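Local coordinates for protein N-isopropylammelide isopropylaminohydrolase (PDB 6NBO) that belongs to the amidohydrolase family of TIM-barrel proteins and carries zinc ions at a site of histidine and aspartate residues, at residues D32-T37 and Y357-G362; R364-L369 and V389-I394. One frame throughout, in Å; residues are numbered along the deposited sequence.

In the fold
Contact 1 (32-37 with 357-362) and contact 2 (364-369 with 389-394) lie side by side, their centres about 10 Å apart, on the same side of the chain's centre and about 22 and 18 Å from it. Contact 1 joins an N-terminal strand to a loop some 320 residues later; that loop runs on through 364-366, where contact 2 opens, into strand 367-370. The two touch: Asp32 O is 2.8 Å from Ala365 N, a probable hydrogen bond, and Leu359 CD2 lies 3.7 Å from Asp366 O. Together they tie both ends of the chain into the small beta region beside the TIM barrel, as in other amidohydrolases.

Contact 1: D32-T37 and Y357-G362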
ATOM      1  N   ASP A  32      22.802  -4.514   1.136  1.00 27.01           N
ATOM      2  CA  ASP A  32      21.447  -3.975   1.056  1.00 31.05           C
ATOM      3  C   ASP A  32      20.886  -3.562   2.417  1.00 35.26           C
ATOM      4  O   ASP A  32      19.668  -3.393   2.550  1.00 29.06           O
ATOM      5  CB  ASP A  32      20.506  -4.972   0.370  1.00 34.82           C
ATOM      6  CG  ASP A  32      20.311  -6.246   1.162  1.00 40.27           C
ATOM      7  OD1 ASP A  32      21.062  -6.482   2.122  1.00 46.57           O
ATOM      8  OD2 ASP A  32      19.394  -7.020   0.826  1.00 51.05           O
ATOM      9  N   ARG A  33      21.740  -3.377   3.424  1.00 26.56           N
ATOM     10  CA  ARG A  33      21.287  -3.089   4.782  1.00 26.81           C
ATOM     11  C   ARG A  33      21.936  -1.823   5.327  1.00 29.35           C
ATOM     12  O   ARG A  33      23.034  -1.428   4.925  1.00 28.39           O
ATOM     13  CB  ARG A  33      21.612  -4.236   5.743  1.00 31.49           C
ATOM     14  CG  ARG A  33      21.111  -5.582   5.299  1.00 48.11           C
ATOM     15  CD  ARG A  33      19.740  -5.854   5.841  1.00 59.80           C
ATOM     16  NE  ARG A  33      19.252  -7.149   5.391  1.00 67.29           N
ATOM     17  CZ  ARG A  33      18.432  -7.921   6.093  1.00 64.69           C
ATOM     18  NH1 ARG A  33      18.017  -7.536   7.291  1.00 55.98           N
ATOM     19  NH2 ARG A  33      18.037  -9.086   5.602  1.00 72.43           N
ATOM     20  N   ILE A  34      21.263  -1.213   6.291  1.00 24.72           N
ATOM     21  CA  ILE A  34      21.876  -0.152   7.072  1.00 24.83           C
ATOM     22  C   ILE A  34      22.838  -0.785   8.066  1.00 29.75           C
ATOM     23  O   ILE A  34      22.463  -1.690   8.821  1.00 25.90           O
ATOM     24  CB  ILE A  34      20.807   0.691   7.774  1.00 27.92           C
ATOM     25  CG1 ILE A  34      19.935   1.372   6.709  1.00 29.06           C
ATOM     26  CG2 ILE A  34      21.459   1.701   8.697  1.00 26.63           C
ATOM     27  CD1 ILE A  34      19.018   2.410   7.242  1.00 36.41           C
ATOM     28  N   ALA A  35      24.090  -0.337   8.047  1.00 24.29           N
ATOM     29  CA  ALA A  35      25.114  -0.945   8.895  1.00 25.29           C
ATOM     30  C   ALA A  35      25.318  -0.195  10.201  1.00 24.89           C
ATOM     31  O   ALA A  35      25.558  -0.813  11.244  1.00 28.90           O
ATOM     32  CB  ALA A  35      26.443  -1.008   8.135  1.00 29.06           C
ATOM     33  N   ARG A  36      25.218   1.126  10.159  1.00 26.96           N
ATOM     34  CA  ARG A  36      25.574   1.973  11.284  1.00 29.78           C
ATOM     35  C   ARG A  36      24.859   3.305  11.121  1.00 24.31           C
ATOM     36  O   ARG A  36      24.722   3.800  10.002  1.00 29.67           O
ATOM     37  CB  ARG A  36      27.096   2.177  11.327  1.00 30.21           C
ATOM     38  CG  ARG A  36      27.723   2.066  12.674  1.00 41.22           C
ATOM     39  CD  ARG A  36      29.205   2.461  12.621  1.00 36.08           C
ATOM     40  NE  ARG A  36      29.608   3.020  13.904  1.00 33.35           N
ATOM     41  CZ  ARG A  36      30.732   3.690  14.118  1.00 39.06           C
ATOM     42  NH1 ARG A  36      31.599   3.877  13.128  1.00 37.05           N
ATOM     43  NH2 ARG A  36      30.991   4.161  15.334  1.00 39.01           N
ATOM     44  N   THR A  37      24.389   3.870  12.234  1.00 26.18           N
ATOM     45  CA  THR A  37      23.869   5.233  12.253  1.00 27.35           C
ATOM     46  C   THR A  37      24.470   5.975  13.436  1.00 31.66           C
ATOM     47  O   THR A  37      24.725   5.388  14.493  1.00 33.24           O
ATOM     48  CB  THR A  37      22.334   5.281  12.372  1.00 29.84           C
ATOM     49  OG1 THR A  37      21.942   4.603  13.574  1.00 35.54           O
ATOM     50  CG2 THR A  37      21.687   4.620  11.177  1.00 28.03           C
ATOM     51  N   TYR A 357      12.145  -3.033   7.986  1.00 23.17           N
ATOM     52  CA  TYR A 357      11.759  -1.686   7.605  1.00 23.44           C
ATOM     53  C   TYR A 357      12.384  -0.662   8.547  1.00 30.39           C
ATOM     54  O   TYR A 357      12.504  -0.895   9.747  1.00 31.09           O
ATOM     55  CB  TYR A 357      10.236  -1.539   7.635  1.00 22.86           C
ATOM     56  CG  TYR A 357       9.807  -0.198   7.113  1.00 22.69           C
ATOM     57  CD1 TYR A 357       9.719   0.020   5.751  1.00 20.93           C
ATOM     58  CD2 TYR A 357       9.529   0.864   7.979  1.00 23.61           C
ATOM     59  CE1 TYR A 357       9.367   1.259   5.244  1.00 22.91           C
ATOM     60  CE2 TYR A 357       9.177   2.110   7.484  1.00 22.82           C
ATOM     61  CZ  TYR A 357       9.091   2.291   6.113  1.00 23.28           C
ATOM     62  OH  TYR A 357       8.755   3.505   5.589  1.00 23.92           O
ATOM     63  N   GLY A 358      12.756   0.494   7.998  1.00 26.02           N
ATOM     64  CA  GLY A 358      13.164   1.604   8.840  1.00 28.32           C
ATOM     65  C   GLY A 358      14.554   2.127   8.544  1.00 31.07           C
ATOM     66  O   GLY A 358      15.128   1.809   7.499  1.00 29.93           O
ATOM     67  N   LEU A 359      15.105   2.938   9.455  1.00 25.17           N
ATOM     68  CA  LEU A 359      16.436   3.519   9.279  1.00 25.62           C
ATOM     69  C   LEU A 359      17.407   3.096  10.369  1.00 28.46           C
ATOM     70  O   LEU A 359      18.464   3.716  10.525  1.00 31.86           O
ATOM     71  CB  LEU A 359      16.369   5.047   9.219  1.00 29.57           C
ATOM     72  CG  LEU A 359      15.556   5.640   8.069  1.00 33.05           C
ATOM     73  CD1 LEU A 359      15.511   7.158   8.195  1.00 32.85           C
ATOM     74  CD2 LEU A 359      16.143   5.228   6.730  1.00 29.19           C
ATOM     75  N   GLN A 360      17.082   2.072  11.121  1.00 25.73           N
ATOM     76  CA  GLN A 360      18.021   1.595  12.120  1.00 26.29           C
ATOM     77  C   GLN A 360      18.914   0.521  11.525  1.00 27.87           C
ATOM     78  O   GLN A 360      18.558  -0.105  10.523  1.00 28.90           O
ATOM     79  CB  GLN A 360      17.268   1.029  13.329  1.00 35.37           C
ATOM     80  CG  GLN A 360      16.262   1.992  13.941  1.00 45.39           C
ATOM     81  CD  GLN A 360      16.881   3.324  14.315  1.00 64.53           C
ATOM     82  OE1 GLN A 360      17.902   3.381  15.003  1.00 66.67           O
ATOM     83  NE2 GLN A 360      16.266   4.411  13.855  1.00 70.23           N
ATOM     84  N   PRO A 361      20.080   0.277  12.124  1.00 29.81           N
ATOM     85  CA  PRO A 361      20.956  -0.790  11.628  1.00 30.22           C
ATOM     86  C   PRO A 361      20.213  -2.114  11.508  1.00 36.79           C
ATOM     87  O   PRO A 361      19.404  -2.481  12.365  1.00 31.69           O
ATOM     88  CB  PRO A 361      22.062  -0.857  12.688  1.00 38.21           C
ATOM     89  CG  PRO A 361      22.119   0.502  13.246  1.00 34.52           C
ATOM     90  CD  PRO A 361      20.690   0.999  13.255  1.00 35.13           C
ATOM     91  N   GLY A 362      20.506  -2.838  10.434  1.00 35.25           N
ATOM     92  CA  GLY A 362      19.851  -4.093  10.145  1.00 28.64           C
ATOM     93  C   GLY A 362      18.660  -3.965   9.221  1.00 29.12           C
ATOM     94  O   GLY A 362      18.266  -4.956   8.597  1.00 30.83           O
TER
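The guanidinium of Arg33 meets Gly362 O at its edge, 8° out of the group's plane, with NH1 2.9 Å from that oxygen and an N-H...O angle of 160°. Asp32 OD1 also lies at the edge, in plane, but its salt bridge to Arg33 NE is long at 3.8 Å. A bend at chi2 (-91°) carries CD away from a fully extended course, and CD also touches Gly362 O. The backbones are joined by Gly362 N, which donates to Ile34 O over 2.8 Å; Pro361 CA adds a CA-H...O contact to the same oxygen. Ile34 supplies the apolar part: CD1 presses on Leu359 CA at 3.5 Å, tighter than usual, while CB and CG2 lie against Gln360 O. Beyond it, Thr37 CG2 reaches Leu359 O at 3.4 Å, and OG1 faces the Pro361 ring at CD. Ala35 and Arg36 both pair with Leu28, a classic beta bulge. Strand 33-38 is an outermost strand of its four-stranded sheet, next to strand 25-30, with Ile34 packed on Ile27, while Leu359 extends the contact to Pro59 of strand 56-66.

Contact 2: R364-L369 and V389-I394; sequences RADVVL and VSSGKI. With EDO (1,2-ethanediol), chain L.
Val367 and Val389 form an antiparallel hydrogen-bonded pair, and the tight part of the contact is built around them. Val389 N donates to Val367 O over 2.8 Å, and Val367 N returns a bond to Val389 O. Their side chains lie on the same face of the sheet, CB to CB 4.2 Å, and the Val367 side chain also touches Ile14 and Ala57. Anti to the backbone N (chi1 179°), Val389 CG1 lies against Ala365 O at 3.5 Å. Beside the pair, Asp366 CA makes a CA-H...O contact to Val389 O.

From Ser390 to Lys393 the chain makes a type I' beta turn, the tight connection of a beta hairpin between strands 387-390 and 393-397, with Ser391 and Gly392 both at positive phi. Segment 364-369 grips this turn twice, through Ala365 O and Asp366 OD1. Ala365, the centre of an inverse gamma turn, accepts a bond from Gly392 N at its O, and its CB rests 3.6 Å from that nitrogen. Asp366 OD1 takes Ser391 N over 2.8 Å at a nearly straight 176°, met nearly along the carboxylate C-O axis. Thr121 OG1 holds OD2 by a second hydrogen bond, so both carboxylate oxygens have partners, which probably stabilises the charged form.

The solvent side lies at Arg364 and Ser391, both partly exposed. Here the protein segments meet through Arg364 CD and Ser391 OG at 3.5 Å, a touch without a hydrogen bond. The arginine chain starts extended and bends at chi3 (-59°), which places NE; NE then donates to O2 of a 1,2-ethanediol molecule, probably from the crystallisation liquor, over 3.1 Å. At the far end of the guanidinium, NH1 forms a salt bridge with Glu153.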
ATOM      1  N   ARG A 364      16.583  -2.919   5.836  1.00 24.89           N
ATOM      2  CA  ARG A 364      16.872  -2.754   4.416  1.00 25.55           C
ATOM      3  C   ARG A 364      17.193  -1.294   4.135  1.00 23.20           C
ATOM      4  O   ARG A 364      16.498  -0.390   4.602  1.00 27.35           O
ATOM      5  CB  ARG A 364      15.688  -3.206   3.556  1.00 25.65           C
ATOM      6  CG  ARG A 364      15.989  -3.192   2.049  1.00 28.85           C
ATOM      7  CD  ARG A 364      14.761  -3.588   1.213  1.00 26.10           C
ATOM      8  NE  ARG A 364      14.294  -4.928   1.567  1.00 26.41           N
ATOM      9  CZ  ARG A 364      13.067  -5.390   1.319  1.00 28.88           C
ATOM     10  NH1 ARG A 364      12.175  -4.629   0.691  1.00 24.25           N
ATOM     11  NH2 ARG A 364      12.735  -6.614   1.707  1.00 27.86           N
ATOM     12  N   ALA A 365      18.260  -1.065   3.369  1.00 26.39           N
ATOM     13  CA  ALA A 365      18.771   0.284   3.143  1.00 26.99           C
ATOM     14  C   ALA A 365      17.945   0.996   2.066  1.00 26.98           C
ATOM     15  O   ALA A 365      18.390   1.227   0.939  1.00 27.12           O
ATOM     16  CB  ALA A 365      20.246   0.225   2.771  1.00 23.92           C
ATOM     17  N   ASP A 366      16.713   1.347   2.444  1.00 25.42           N
ATOM     18  CA  ASP A 366      15.847   2.224   1.658  1.00 23.77           C
ATOM     19  C   ASP A 366      15.854   3.596   2.321  1.00 23.40           C
ATOM     20  O   ASP A 366      15.415   3.735   3.466  1.00 27.64           O
ATOM     21  CB  ASP A 366      14.413   1.688   1.577  1.00 21.02           C
ATOM     22  CG  ASP A 366      14.312   0.330   0.868  1.00 27.13           C
ATOM     23  OD1 ASP A 366      15.332  -0.170   0.344  1.00 23.40           O
ATOM     24  OD2 ASP A 366      13.198  -0.239   0.834  1.00 25.12           O
ATOM     25  N   VAL A 367      16.363   4.601   1.617  1.00 23.25           N
ATOM     26  CA  VAL A 367      16.550   5.925   2.195  1.00 26.81           C
ATOM     27  C   VAL A 367      16.110   6.962   1.173  1.00 26.84           C
ATOM     28  O   VAL A 367      16.498   6.896   0.002  1.00 26.13           O
ATOM     29  CB  VAL A 367      18.008   6.187   2.628  1.00 28.04           C
ATOM     30  CG1 VAL A 367      18.113   7.544   3.305  1.00 27.64           C
ATOM     31  CG2 VAL A 367      18.514   5.093   3.570  1.00 31.10           C
ATOM     32  N   VAL A 368      15.307   7.921   1.622  1.00 25.78           N
ATOM     33  CA  VAL A 368      14.751   8.973   0.777  1.00 20.76           C
ATOM     34  C   VAL A 368      15.119  10.298   1.420  1.00 23.46           C
ATOM     35  O   VAL A 368      14.761  10.542   2.578  1.00 26.85           O
ATOM     36  CB  VAL A 368      13.226   8.822   0.632  1.00 24.53           C
ATOM     37  CG1 VAL A 368      12.620   9.938  -0.244  1.00 22.29           C
ATOM     38  CG2 VAL A 368      12.892   7.447   0.075  1.00 23.35           C
ATOM     39  N   LEU A 369      15.860  11.145   0.697  1.00 24.98           N
ATOM     40  CA  LEU A 369      16.261  12.447   1.218  1.00 26.85           C
ATOM     41  C   LEU A 369      15.350  13.523   0.648  1.00 30.33           C
ATOM     42  O   LEU A 369      15.100  13.538  -0.563  1.00 27.74           O
ATOM     43  CB  LEU A 369      17.714  12.774   0.864  1.00 24.03           C
ATOM     44  CG  LEU A 369      18.782  11.788   1.339  1.00 26.64           C
ATOM     45  CD1 LEU A 369      20.166  12.399   1.114  1.00 25.52           C
ATOM     46  CD2 LEU A 369      18.557  11.418   2.801  1.00 27.78           C
ATOM     47  N   VAL A 389      17.535   5.831  -2.334  1.00 23.72           N
ATOM     48  CA  VAL A 389      18.361   4.637  -2.232  1.00 25.10           C
ATOM     49  C   VAL A 389      17.427   3.471  -1.981  1.00 27.41           C
ATOM     50  O   VAL A 389      16.539   3.556  -1.124  1.00 25.41           O
ATOM     51  CB  VAL A 389      19.391   4.759  -1.097  1.00 22.47           C
ATOM     52  CG1 VAL A 389      20.215   3.483  -0.997  1.00 24.07           C
ATOM     53  CG2 VAL A 389      20.267   5.981  -1.319  1.00 25.66           C
ATOM     54  N   SER A 390      17.609   2.392  -2.726  1.00 23.63           N
ATOM     55  CA  SER A 390      16.757   1.229  -2.549  1.00 24.25           C
ATOM     56  C   SER A 390      17.636  -0.001  -2.470  1.00 25.46           C
ATOM     57  O   SER A 390      18.453  -0.235  -3.366  1.00 28.11           O
ATOM     58  CB  SER A 390      15.751   1.107  -3.693  1.00 25.23           C
ATOM     59  OG  SER A 390      14.936  -0.031  -3.507  1.00 24.51           O
ATOM     60  N   SER A 391      17.470  -0.772  -1.393  1.00 24.77           N
ATOM     61  CA  SER A 391      18.312  -1.936  -1.128  1.00 25.19           C
ATOM     62  C   SER A 391      19.789  -1.576  -1.245  1.00 28.62           C
ATOM     63  O   SER A 391      20.596  -2.334  -1.796  1.00 24.88           O
ATOM     64  CB  SER A 391      17.964  -3.103  -2.050  1.00 27.94           C
ATOM     65  OG  SER A 391      16.737  -3.688  -1.651  1.00 27.15           O
ATOM     66  N   GLY A 392      20.142  -0.399  -0.730  1.00 24.49           N
ATOM     67  CA  GLY A 392      21.527   0.029  -0.690  1.00 24.56           C
ATOM     68  C   GLY A 392      22.075   0.596  -1.980  1.00 30.22           C
ATOM     69  O   GLY A 392      23.259   0.951  -2.023  1.00 29.64           O
ATOM     70  N   LYS A 393      21.264   0.704  -3.029  1.00 26.07           N
ATOM     71  CA  LYS A 393      21.712   1.213  -4.316  1.00 32.70           C
ATOM     72  C   LYS A 393      21.015   2.527  -4.622  1.00 29.53           C
ATOM     73  O   LYS A 393      19.813   2.656  -4.413  1.00 29.46           O
ATOM     74  CB  LYS A 393      21.421   0.207  -5.428  1.00 30.49           C
ATOM     75  CG  LYS A 393      22.164  -1.110  -5.258  1.00 35.36           C
ATOM     76  CD  LYS A 393      21.958  -2.000  -6.458  1.00 45.80           C
ATOM     77  CE  LYS A 393      22.654  -3.340  -6.272  1.00 54.28           C
ATOM     78  NZ  LYS A 393      22.003  -4.143  -5.198  1.00 65.17           N
ATOM     79  N   ILE A 394      21.773   3.498  -5.125  1.00 29.18           N
ATOM     80  CA  ILE A 394      21.187   4.761  -5.551  1.00 27.33           C
ATOM     81  C   ILE A 394      20.375   4.518  -6.817  1.00 33.17           C
ATOM     82  O   ILE A 394      20.916   4.085  -7.840  1.00 31.51           O
ATOM     83  CB  ILE A 394      22.276   5.813  -5.785  1.00 30.25           C
ATOM     84  CG1 ILE A 394      22.961   6.178  -4.465  1.00 27.76           C
ATOM     85  CG2 ILE A 394      21.682   7.029  -6.444  1.00 28.94           C
ATOM     86  CD1 ILE A 394      24.225   6.983  -4.616  1.00 31.02           C
TER
HETATM   87  C1  EDO L 411      14.981  -8.317   3.342  1.00 51.22           C
HETATM   88  O1  EDO L 411      13.930  -8.498   4.299  1.00 51.91           O
HETATM   89  C2  EDO L 411      15.709  -7.007   3.615  1.00 53.30           C
HETATM   90  O2  EDO L 411      16.585  -6.707   2.521  1.00 54.23           O